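Local coordinates for protein cellulase (Bacteroides salanitronis, PDB 6WQY) that probably hydrolyses internal beta-1,4-glycosidic bonds of cellulose and related plant polysaccharides, as the catalytic domain of a broad-specificity GH5_4 endoglucanase, at residues Ala147-Met152 against Glu170-Ile175; Ile117-Asp122 against Gln127-Ile132; Ala151-Ile156 against Asp205-Thr210. All coordinates share one frame; numbering follows the deposited sequence.

Contact 1. Residues Ala147-Met152 against Glu170-Ile175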
loop_
_atom_site.group_PDB
_atom_site.type_symbol
_atom_site.label_atom_id
_atom_site.label_comp_id
_atom_site.label_asym_id
_atom_site.label_seq_id
_atom_site.Cartn_x
_atom_site.Cartn_y
_atom_site.Cartn_z
ATOM N N ALA A 147 8.489 -4.500 -20.755
ATOM C CA ALA A 147 8.350 -5.904 -21.123
ATOM C C ALA A 147 8.318 -6.788 -19.883
ATOM O O ALA A 147 7.527 -7.731 -19.796
ATOM C CB ALA A 147 9.497 -6.328 -22.036
ATOM N N GLN A 148 9.184 -6.498 -18.912
ATOM C CA GLN A 148 9.209 -7.280 -17.678
ATOM C C GLN A 148 7.937 -7.058 -16.859
ATOM O O GLN A 148 7.354 -8.016 -16.327
ATOM C CB GLN A 148 10.465 -6.951 -16.873
ATOM C CG GLN A 148 10.552 -7.763 -15.600
ATOM C CD GLN A 148 11.931 -7.833 -14.997
ATOM O OE1 GLN A 148 12.903 -7.344 -15.559
ATOM N NE2 GLN A 148 12.028 -8.480 -13.847
ATOM N N LEU A 149 7.493 -5.802 -16.755
ATOM C CA LEU A 149 6.266 -5.496 -16.027
ATOM C C LEU A 149 5.074 -6.234 -16.631
ATOM O O LEU A 149 4.254 -6.814 -15.906
ATOM C CB LEU A 149 6.050 -3.984 -16.051
ATOM C CG LEU A 149 4.950 -3.402 -15.178
ATOM C CD1 LEU A 149 5.278 -3.537 -13.705
ATOM C CD2 LEU A 149 4.757 -1.942 -15.554
ATOM N N ALA A 150 4.958 -6.225 -17.957
ATOM C CA ALA A 150 3.836 -6.880 -18.611
ATOM C C ALA A 150 3.929 -8.393 -18.450
ATOM O O ALA A 150 2.916 -9.062 -18.199
ATOM C CB ALA A 150 3.803 -6.495 -20.092
ATOM N N ALA A 151 5.126 -8.961 -18.595
ATOM C CA ALA A 151 5.270 -10.412 -18.500
ATOM C C ALA A 151 4.996 -10.891 -17.079
ATOM O O ALA A 151 4.326 -11.911 -16.879
ATOM C CB ALA A 151 6.664 -10.842 -18.947
ATOM N N MET A 152 5.511 -10.184 -16.077
ATOM C CA MET A 152 5.253 -10.562 -14.695
ATOM C C MET A 152 3.777 -10.453 -14.368
ATOM O O MET A 152 3.190 -11.378 -13.801
ATOM C CB MET A 152 6.090 -9.706 -13.744
ATOM C CG MET A 152 7.580 -10.032 -13.770
ATOM S SD MET A 152 8.546 -8.931 -12.731
ATOM C CE MET A 152 7.952 -9.354 -11.096
ATOM N N GLU A 170 -1.961 -4.198 -7.257
ATOM C CA GLU A 170 -1.355 -2.865 -7.208
ATOM C C GLU A 170 -0.069 -2.908 -8.031
ATOM O O GLU A 170 0.808 -3.726 -7.767
ATOM C CB GLU A 170 -1.068 -2.505 -5.753
ATOM C CG GLU A 170 -0.286 -1.229 -5.551
ATOM C CD GLU A 170 0.108 -1.055 -4.101
ATOM O OE1 GLU A 170 -0.798 -0.751 -3.259
ATOM O OE2 GLU A 170 1.296 -1.250 -3.777
ATOM N N ALA A 171 0.043 -2.022 -9.024
ATOM C CA ALA A 171 1.034 -2.169 -10.088
ATOM C C ALA A 171 2.452 -2.271 -9.558
ATOM O O ALA A 171 3.255 -3.066 -10.065
ATOM C CB ALA A 171 0.943 -0.950 -10.996
ATOM N N MET A 172 2.795 -1.391 -8.613
ATOM C CA MET A 172 4.141 -1.238 -8.067
ATOM C C MET A 172 4.003 -0.383 -6.821
ATOM O O MET A 172 2.894 0.020 -6.446
ATOM C CB MET A 172 5.119 -0.682 -9.090
ATOM C CG MET A 172 4.788 0.653 -9.643
ATOM S SD MET A 172 5.594 0.942 -11.246
ATOM C CE MET A 172 4.413 0.098 -12.303
ATOM N N ASN A 173 5.141 -0.133 -6.161
ATOM C CA ASN A 173 5.166 0.456 -4.826
ATOM C C ASN A 173 5.557 1.932 -4.866
ATOM O O ASN A 173 4.704 2.772 -5.185
ATOM C CB ASN A 173 6.048 -0.393 -3.902
ATOM C CG ASN A 173 6.050 0.136 -2.498
ATOM O OD1 ASN A 173 4.998 0.524 -1.991
ATOM N ND2 ASN A 173 7.218 0.190 -1.870
ATOM N N GLU A 174 6.820 2.255 -4.559
ATOM C CA GLU A 174 7.298 3.629 -4.402
ATOM C C GLU A 174 8.373 3.872 -5.445
ATOM O O GLU A 174 9.517 3.451 -5.288
ATOM C CB GLU A 174 7.853 3.849 -2.995
ATOM C CG GLU A 174 6.796 3.815 -1.929
ATOM C CD GLU A 174 7.303 4.071 -0.525
ATOM O OE1 GLU A 174 8.542 4.020 -0.300
ATOM O OE2 GLU A 174 6.476 4.356 0.386
ATOM N N ILE A 175 7.997 4.530 -6.523
ATOM C CA ILE A 175 8.879 4.725 -7.667
ATOM C C ILE A 175 9.515 6.110 -7.583
ATOM O O ILE A 175 8.821 7.138 -7.532
ATOM C CB ILE A 175 8.097 4.542 -8.975
ATOM C CG1 ILE A 175 7.512 3.116 -9.057
ATOM C CG2 ILE A 175 8.976 4.869 -10.174
ATOM C CD1 ILE A 175 8.520 1.981 -8.938
#

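Contact 2. Residues Ile117-Asp122 against Gln127-Ile132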
loop_
_atom_site.group_PDB
_atom_site.type_symbol
_atom_site.label_atom_id
_atom_site.label_comp_id
_atom_site.label_asym_id
_atom_site.label_seq_id
_atom_site.Cartn_x
_atom_site.Cartn_y
_atom_site.Cartn_z
ATOM N N ILE A 117 -2.055 -7.420 -3.644
ATOM C CA ILE A 117 -0.680 -7.862 -3.898
ATOM C C ILE A 117 -0.051 -6.881 -4.886
ATOM O O ILE A 117 -0.747 -6.247 -5.682
ATOM C CB ILE A 117 -0.587 -9.309 -4.417
ATOM C CG1 ILE A 117 -1.402 -9.525 -5.691
ATOM C CG2 ILE A 117 -1.004 -10.285 -3.315
ATOM C CD1 ILE A 117 -1.240 -10.900 -6.307
ATOM N N ASN A 118 1.282 -6.785 -4.861
ATOM C CA ASN A 118 1.963 -5.791 -5.687
ATOM C C ASN A 118 3.320 -6.324 -6.161
ATOM O O ASN A 118 3.657 -7.501 -6.008
ATOM C CB ASN A 118 2.091 -4.447 -4.942
ATOM C CG ASN A 118 3.171 -4.463 -3.872
ATOM O OD1 ASN A 118 3.808 -5.495 -3.637
ATOM N ND2 ASN A 118 3.368 -3.332 -3.222
ATOM N N ILE A 119 4.070 -5.430 -6.806
ATOM C CA ILE A 119 5.517 -5.531 -6.997
ATOM C C ILE A 119 6.143 -4.491 -6.075
ATOM O O ILE A 119 5.857 -3.294 -6.210
ATOM C CB ILE A 119 5.905 -5.299 -8.465
ATOM C CG1 ILE A 119 5.358 -6.412 -9.359
ATOM C CG2 ILE A 119 7.416 -5.158 -8.591
ATOM C CD1 ILE A 119 5.626 -6.206 -10.843
ATOM N N HIS A 120 6.983 -4.934 -5.128
ATOM C CA HIS A 120 7.387 -4.060 -4.029
ATOM C C HIS A 120 8.834 -3.625 -4.201
ATOM O O HIS A 120 9.101 -2.672 -4.958
ATOM C CB HIS A 120 7.039 -4.695 -2.675
ATOM C CG HIS A 120 6.902 -3.714 -1.565
ATOM N ND1 HIS A 120 5.748 -2.978 -1.367
ATOM C CD2 HIS A 120 7.769 -3.373 -0.582
ATOM C CE1 HIS A 120 5.921 -2.245 -0.278
ATOM N NE2 HIS A 120 7.137 -2.454 0.213
ATOM N N HIS A 121 9.808 -4.238 -3.505
ATOM C CA HIS A 121 11.174 -3.684 -3.514
ATOM C C HIS A 121 11.930 -3.915 -4.817
ATOM O O HIS A 121 13.035 -3.385 -4.963
ATOM C CB HIS A 121 11.964 -4.133 -2.299
ATOM C CG HIS A 121 11.506 -3.497 -1.031
ATOM N ND1 HIS A 121 11.170 -2.162 -0.948
ATOM C CD2 HIS A 121 11.330 -4.023 0.209
ATOM C CE1 HIS A 121 10.817 -1.899 0.301
ATOM N NE2 HIS A 121 10.908 -3.007 1.028
ATOM N N ASP A 122 11.348 -4.613 -5.787
ATOM C CA ASP A 122 11.907 -4.563 -7.136
ATOM C C ASP A 122 12.110 -3.131 -7.596
ATOM O O ASP A 122 13.010 -2.856 -8.389
ATOM C CB ASP A 122 10.966 -5.250 -8.126
ATOM C CG ASP A 122 10.722 -6.707 -7.803
ATOM O OD1 ASP A 122 10.178 -6.972 -6.702
ATOM O OD2 ASP A 122 11.044 -7.579 -8.655
ATOM N N GLN A 127 17.197 1.005 -8.082
ATOM C CA GLN A 127 18.486 0.315 -8.076
ATOM C C GLN A 127 18.425 -1.098 -8.637
ATOM O O GLN A 127 19.488 -1.722 -8.791
ATOM C CB GLN A 127 19.128 0.353 -6.680
ATOM C CG GLN A 127 18.505 -0.573 -5.662
ATOM C CD GLN A 127 19.117 -0.393 -4.268
ATOM O OE1 GLN A 127 18.591 0.346 -3.434
ATOM N NE2 GLN A 127 20.229 -1.067 -4.022
ATOM N N TYR A 128 17.243 -1.598 -8.989
ATOM C CA TYR A 128 17.089 -2.923 -9.589
ATOM C C TYR A 128 16.458 -2.784 -10.977
ATOM O O TYR A 128 16.578 -1.731 -11.613
ATOM C CB TYR A 128 16.285 -3.844 -8.661
ATOM C CG TYR A 128 16.825 -3.900 -7.247
ATOM C CD1 TYR A 128 18.044 -4.502 -6.971
ATOM C CD2 TYR A 128 16.117 -3.364 -6.191
ATOM C CE1 TYR A 128 18.539 -4.557 -5.674
ATOM C CE2 TYR A 128 16.598 -3.421 -4.900
ATOM C CZ TYR A 128 17.806 -4.014 -4.653
ATOM O OH TYR A 128 18.288 -4.060 -3.359
ATOM N N TRP A 129 15.781 -3.822 -11.476
ATOM C CA TRP A 129 15.320 -3.794 -12.864
ATOM C C TRP A 129 14.289 -2.697 -13.111
ATOM O O TRP A 129 14.205 -2.163 -14.224
ATOM C CB TRP A 129 14.732 -5.151 -13.284
ATOM C CG TRP A 129 13.465 -5.543 -12.572
ATOM C CD1 TRP A 129 13.365 -6.267 -11.420
ATOM C CD2 TRP A 129 12.117 -5.239 -12.969
ATOM N NE1 TRP A 129 12.052 -6.426 -11.073
ATOM C CE2 TRP A 129 11.259 -5.817 -12.006
ATOM C CE3 TRP A 129 11.546 -4.554 -14.047
ATOM C CZ2 TRP A 129 9.880 -5.713 -12.080
ATOM C CZ3 TRP A 129 10.174 -4.458 -14.126
ATOM C CH2 TRP A 129 9.349 -5.033 -13.140
ATOM N N LEU A 130 13.469 -2.384 -12.121
ATOM C CA LEU A 130 12.372 -1.430 -12.263
ATOM C C LEU A 130 12.995 -0.063 -12.022
ATOM O O LEU A 130 13.041 0.419 -10.891
ATOM C CB LEU A 130 11.282 -1.827 -11.280
ATOM C CG LEU A 130 9.965 -1.071 -11.309
ATOM C CD1 LEU A 130 9.330 -1.010 -12.675
ATOM C CD2 LEU A 130 9.028 -1.741 -10.316
ATOM N N ASP A 131 13.512 0.552 -13.099
ATOM C CA ASP A 131 14.502 1.637 -13.040
ATOM C C ASP A 131 14.011 2.877 -13.782
ATOM O O ASP A 131 14.260 3.049 -14.977
ATOM C CB ASP A 131 15.797 1.080 -13.667
ATOM C CG ASP A 131 16.908 2.097 -13.768
ATOM O OD1 ASP A 131 16.805 3.229 -13.260
ATOM O OD2 ASP A 131 17.934 1.751 -14.434
ATOM N N ILE A 132 13.320 3.755 -13.048
ATOM C CA ILE A 132 12.726 4.954 -13.642
ATOM C C ILE A 132 13.794 5.929 -14.115
ATOM O O ILE A 132 13.603 6.631 -15.116
ATOM C CB ILE A 132 11.746 5.609 -12.648
ATOM C CG1 ILE A 132 10.958 6.759 -13.282
ATOM C CG2 ILE A 132 12.484 6.119 -11.408
ATOM C CD1 ILE A 132 9.895 6.313 -14.261
HETATM O O HOH W 1 14.593 -0.589 -8.763
#

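Contact 3. Residues Ala151-Ile156 against Asp205-Thr210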
loop_
_atom_site.group_PDB
_atom_site.type_symbol
_atom_site.label_atom_id
_atom_site.label_comp_id
_atom_site.label_asym_id
_atom_site.label_seq_id
_atom_site.Cartn_x
_atom_site.Cartn_y
_atom_site.Cartn_z
ATOM N N ALA A 151 5.126 -8.961 -18.595
ATOM C CA ALA A 151 5.270 -10.412 -18.500
ATOM C C ALA A 151 4.996 -10.891 -17.079
ATOM O O ALA A 151 4.326 -11.911 -16.879
ATOM C CB ALA A 151 6.664 -10.842 -18.947
ATOM N N MET A 152 5.511 -10.184 -16.077
ATOM C CA MET A 152 5.253 -10.562 -14.695
ATOM C C MET A 152 3.777 -10.453 -14.368
ATOM O O MET A 152 3.190 -11.378 -13.801
ATOM C CB MET A 152 6.090 -9.706 -13.744
ATOM C CG MET A 152 7.580 -10.032 -13.770
ATOM S SD MET A 152 8.546 -8.931 -12.731
ATOM C CE MET A 152 7.952 -9.354 -11.096
ATOM N N TRP A 153 3.155 -9.323 -14.709
ATOM C CA TRP A 153 1.748 -9.137 -14.380
ATOM C C TRP A 153 0.859 -10.098 -15.154
ATOM O O TRP A 153 -0.181 -10.508 -14.627
ATOM C CB TRP A 153 1.323 -7.677 -14.539
ATOM C CG TRP A 153 1.625 -6.893 -13.301
ATOM C CD1 TRP A 153 2.512 -5.860 -13.149
ATOM C CD2 TRP A 153 1.046 -7.112 -12.009
ATOM N NE1 TRP A 153 2.508 -5.424 -11.832
ATOM C CE2 TRP A 153 1.606 -6.173 -11.121
ATOM C CE3 TRP A 153 0.084 -7.999 -11.520
ATOM C CZ2 TRP A 153 1.265 -6.119 -9.783
ATOM C CZ3 TRP A 153 -0.262 -7.935 -10.184
ATOM C CH2 TRP A 153 0.337 -7.010 -9.329
ATOM N N THR A 154 1.234 -10.493 -16.376
ATOM C CA THR A 154 0.464 -11.526 -17.074
ATOM C C THR A 154 0.462 -12.822 -16.272
ATOM O O THR A 154 -0.584 -13.451 -16.070
ATOM C CB THR A 154 1.036 -11.756 -18.481
ATOM O OG1 THR A 154 0.873 -10.569 -19.263
ATOM C CG2 THR A 154 0.336 -12.901 -19.184
ATOM N N GLN A 155 1.640 -13.232 -15.796
ATOM C CA GLN A 155 1.732 -14.460 -15.015
ATOM C C GLN A 155 0.985 -14.349 -13.692
ATOM O O GLN A 155 0.314 -15.306 -13.268
ATOM C CB GLN A 155 3.194 -14.807 -14.763
ATOM C CG GLN A 155 3.950 -15.269 -15.979
ATOM C CD GLN A 155 5.427 -15.312 -15.698
ATOM O OE1 GLN A 155 5.921 -16.265 -15.093
ATOM N NE2 GLN A 155 6.133 -14.278 -16.100
ATOM N N ILE A 156 1.115 -13.220 -12.998
ATOM C CA ILE A 156 0.419 -13.057 -11.721
ATOM C C ILE A 156 -1.086 -13.067 -11.945
ATOM O O ILE A 156 -1.840 -13.768 -11.255
ATOM C CB ILE A 156 0.893 -11.774 -11.019
ATOM C CG1 ILE A 156 2.380 -11.857 -10.669
ATOM C CG2 ILE A 156 0.048 -11.517 -9.784
ATOM C CD1 ILE A 156 3.007 -10.487 -10.385
ATOM N N ASP A 205 -3.170 -2.676 -18.992
ATOM C CA ASP A 205 -3.419 -3.388 -20.239
ATOM C C ASP A 205 -3.090 -4.868 -20.101
ATOM O O ASP A 205 -3.819 -5.728 -20.610
ATOM C CB ASP A 205 -2.595 -2.774 -21.373
ATOM C CG ASP A 205 -3.046 -1.367 -21.754
ATOM O OD1 ASP A 205 -4.095 -0.907 -21.284
ATOM O OD2 ASP A 205 -2.331 -0.727 -22.568
ATOM N N ALA A 206 -1.977 -5.186 -19.447
ATOM C CA ALA A 206 -1.566 -6.577 -19.324
ATOM C C ALA A 206 -2.550 -7.371 -18.477
ATOM O O ALA A 206 -2.877 -8.514 -18.807
ATOM C CB ALA A 206 -0.154 -6.666 -18.741
ATOM N N VAL A 207 -3.026 -6.788 -17.374
ATOM C CA VAL A 207 -4.002 -7.475 -16.533
ATOM C C VAL A 207 -5.299 -7.692 -17.302
ATOM O O VAL A 207 -5.851 -8.799 -17.325
ATOM C CB VAL A 207 -4.234 -6.693 -15.226
ATOM C CG1 VAL A 207 -5.399 -7.307 -14.438
ATOM C CG2 VAL A 207 -2.962 -6.661 -14.378
ATOM N N ARG A 208 -5.809 -6.635 -17.941
ATOM C CA ARG A 208 -7.089 -6.750 -18.629
ATOM C C ARG A 208 -7.024 -7.758 -19.770
ATOM O O ARG A 208 -8.013 -8.440 -20.043
ATOM C CB ARG A 208 -7.558 -5.393 -19.155
ATOM C CG ARG A 208 -7.781 -4.330 -18.100
ATOM C CD ARG A 208 -8.703 -4.760 -16.980
ATOM N NE ARG A 208 -8.988 -3.624 -16.098
ATOM C CZ ARG A 208 -9.263 -3.716 -14.804
ATOM N NH1 ARG A 208 -9.264 -4.890 -14.198
ATOM N NH2 ARG A 208 -9.512 -2.624 -14.098
ATOM N N ALA A 209 -5.873 -7.872 -20.441
ATOM C CA ALA A 209 -5.755 -8.767 -21.582
ATOM C C ALA A 209 -5.928 -10.223 -21.191
ATOM O O ALA A 209 -6.256 -11.049 -22.051
ATOM C CB ALA A 209 -4.398 -8.583 -22.252
ATOM N N THR A 210 -5.736 -10.565 -19.916
ATOM C CA THR A 210 -5.920 -11.949 -19.499
ATOM C C THR A 210 -7.391 -12.335 -19.390
ATOM O O THR A 210 -7.694 -13.521 -19.271
ATOM C CB THR A 210 -5.196 -12.254 -18.181
ATOM O OG1 THR A 210 -5.816 -11.553 -17.094
ATOM C CG2 THR A 210 -3.716 -11.911 -18.269
HETATM O O HOH W 2 -1.417 -9.962 -20.610
#

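Contact 1. Residues Ala147-Met152 against Glu170-Ile175
L149 straddles the end of M172 with its two methyl groups; L149 has a second conformer, so the detail of this fit is less certain. CD2 of L149 lies 3.9 Å from CE of M172, and CD1 of L149 is almost as near the same CE, at 4.0 Å, so the thioether methyl meets the fork of the leucine instead of a single branch. The two side chains run at about a right angle to each other. Two torsions bring the methionine into place. CG of M172 sits between the backbone N and the carbonyl carbon (chi1 60°), and a bend at the last torsion (chi3 83°) turns CE toward the helix. CD1 of L149 also stands 4.2 Å from O of A171, a loose van der Waals approach. That carbonyl has a polar partner one helical turn further on, the indole NH of W153, so the same helix meets the loop by both an apolar and a polar contact. All three touching residues are buried. M172 reaches onward to W199 and N200 of helix 191-209, which places its side chain between two helices. On the helical side, Q148 NE2 gives only a weak hydrogen bond to M152 SD. The contact joins helix 139-159 to the loop that leaves strand 167-170 of a TIM barrel. That loop continues into N173 and E174, an Asn-Glu pair consistent with the place after the fourth strand where family 5 glycosidases carry their general acid/base.

Contact 2. Residues Ile117-Asp122 against Gln127-Ile132
D122 comes down on the indole N-H of W129 from one side of the ring plane. Its CB stands off that plane, 3.4 Å from NE1 of W129, and beyond CG the carboxylate divides its work: OD2 takes the indole N-H, while OD1 accepts from the backbone N of W81 outside the two segments. The bond from W129 NE1 to D122 OD2 is 2.9 Å long and nearly straight, 172° at the hydrogen. It uses the anti lone pair of OD2, and OD2 itself lies close to the indole plane, with the carboxylate turned 79° from the ring. Held through both oxygens, the carboxylate is fixed in rotation. The indole reaches it because CG of W129 stands between its own N and carbonyl carbon (chi1 66°), which also lets L130 CB rest over the centre of one ring face. The carbonyl of D122 is used as well. Its O lies at the edge of the Y128 ring and receives a hydrogen bond from a water 2.8 Å away. Y128 CB is 3.4 Å from D122 O, and the ring comes nearer still to H121 O, 3.3 Å from Y128 CD2. The water also donates to L130 O and accepts from Y128 N, so it joins the 3-10 turn to the inverse gamma turn centred on L130. Deeper in, I119 CG2 packs against L130 CD2 at 4.2 Å and obliquely against CZ2 of the six-membered ring of W129 at 4.3 Å. The loop thus folds back over the C-terminal end of strand 114-118, flanked by strands 74-77 and 167-170. W129 leans on Q148 and M152 of helix 139-159, I119 meets W153 there, and L130 touches V145 and, on helix 191-209, W199.

Contact 3. Residues Ala151-Ile156 against Asp205-Thr210
T154 and A206 mark the close approach of two helices, with their CA atoms 5.8 Å apart, a spacing allowed by the small alanine. T154 OG1 sits beside its own backbone N (chi1 -64°), 4.1 Å from the methyl CB of A206. Turned this way, the hydroxyl hydrogen-bonds to A150 O one turn back in its helix and also accepts from a water. The water lies 2.7 Å from T154 OG1 and 2.7 Å from A206 O, donating to both, and so spans the groove as a polar link between helices whose other contacts here are van der Waals. T210 adopts a different rotamer. Its OG1 stands between backbone N and carbonyl carbon (chi1 68°) and gives a 2.8 Å hydrogen bond to V207 O, in the plane of that carbonyl, which also receives T210 N. With the hydroxyl turned back to V207 O, and N214 ND2 a further partner, T210 CG2 faces the neighbouring helix and lies 4.1 Å from T154 O. The two threonine methyls also meet, T154 CG2 being 4.3 Å from T210 CG2. On the inner side, W153 leaves its helix toward the other segment, but its ring then turns away from that segment, drawn inward by its anchored NE1. CB and the ring atom CE3 of W153 both lie 4.4 Å from V207 CG2, which approaches the ring obliquely. F203 of helix 191-209 meets the same ring edge-to-face. Side-by-side packing of successive outer helices, here those following the third and fourth strands, is a hallmark of the (beta/alpha)8 TIM barrel of family 5 cellulases.

Overall arrangement
All three contacts involve the layer around the third and fourth barrel strands. Helix 139-159 is common to contacts 1 and 3, which share A151 and M152, while contact 2 leans on that helix from a strand-end loop. Contact 1 is fully buried and purely van der Waals; contacts 2 and 3 are partly buried, and each includes a bridging water. A direct indole-to-carboxylate hydrogen bond distinguishes contact 2, the largest interface of the three. W153, a residue of contact 3, lies among all three contacts and ties them together. Contact 3 lies furthest from the chain's centre.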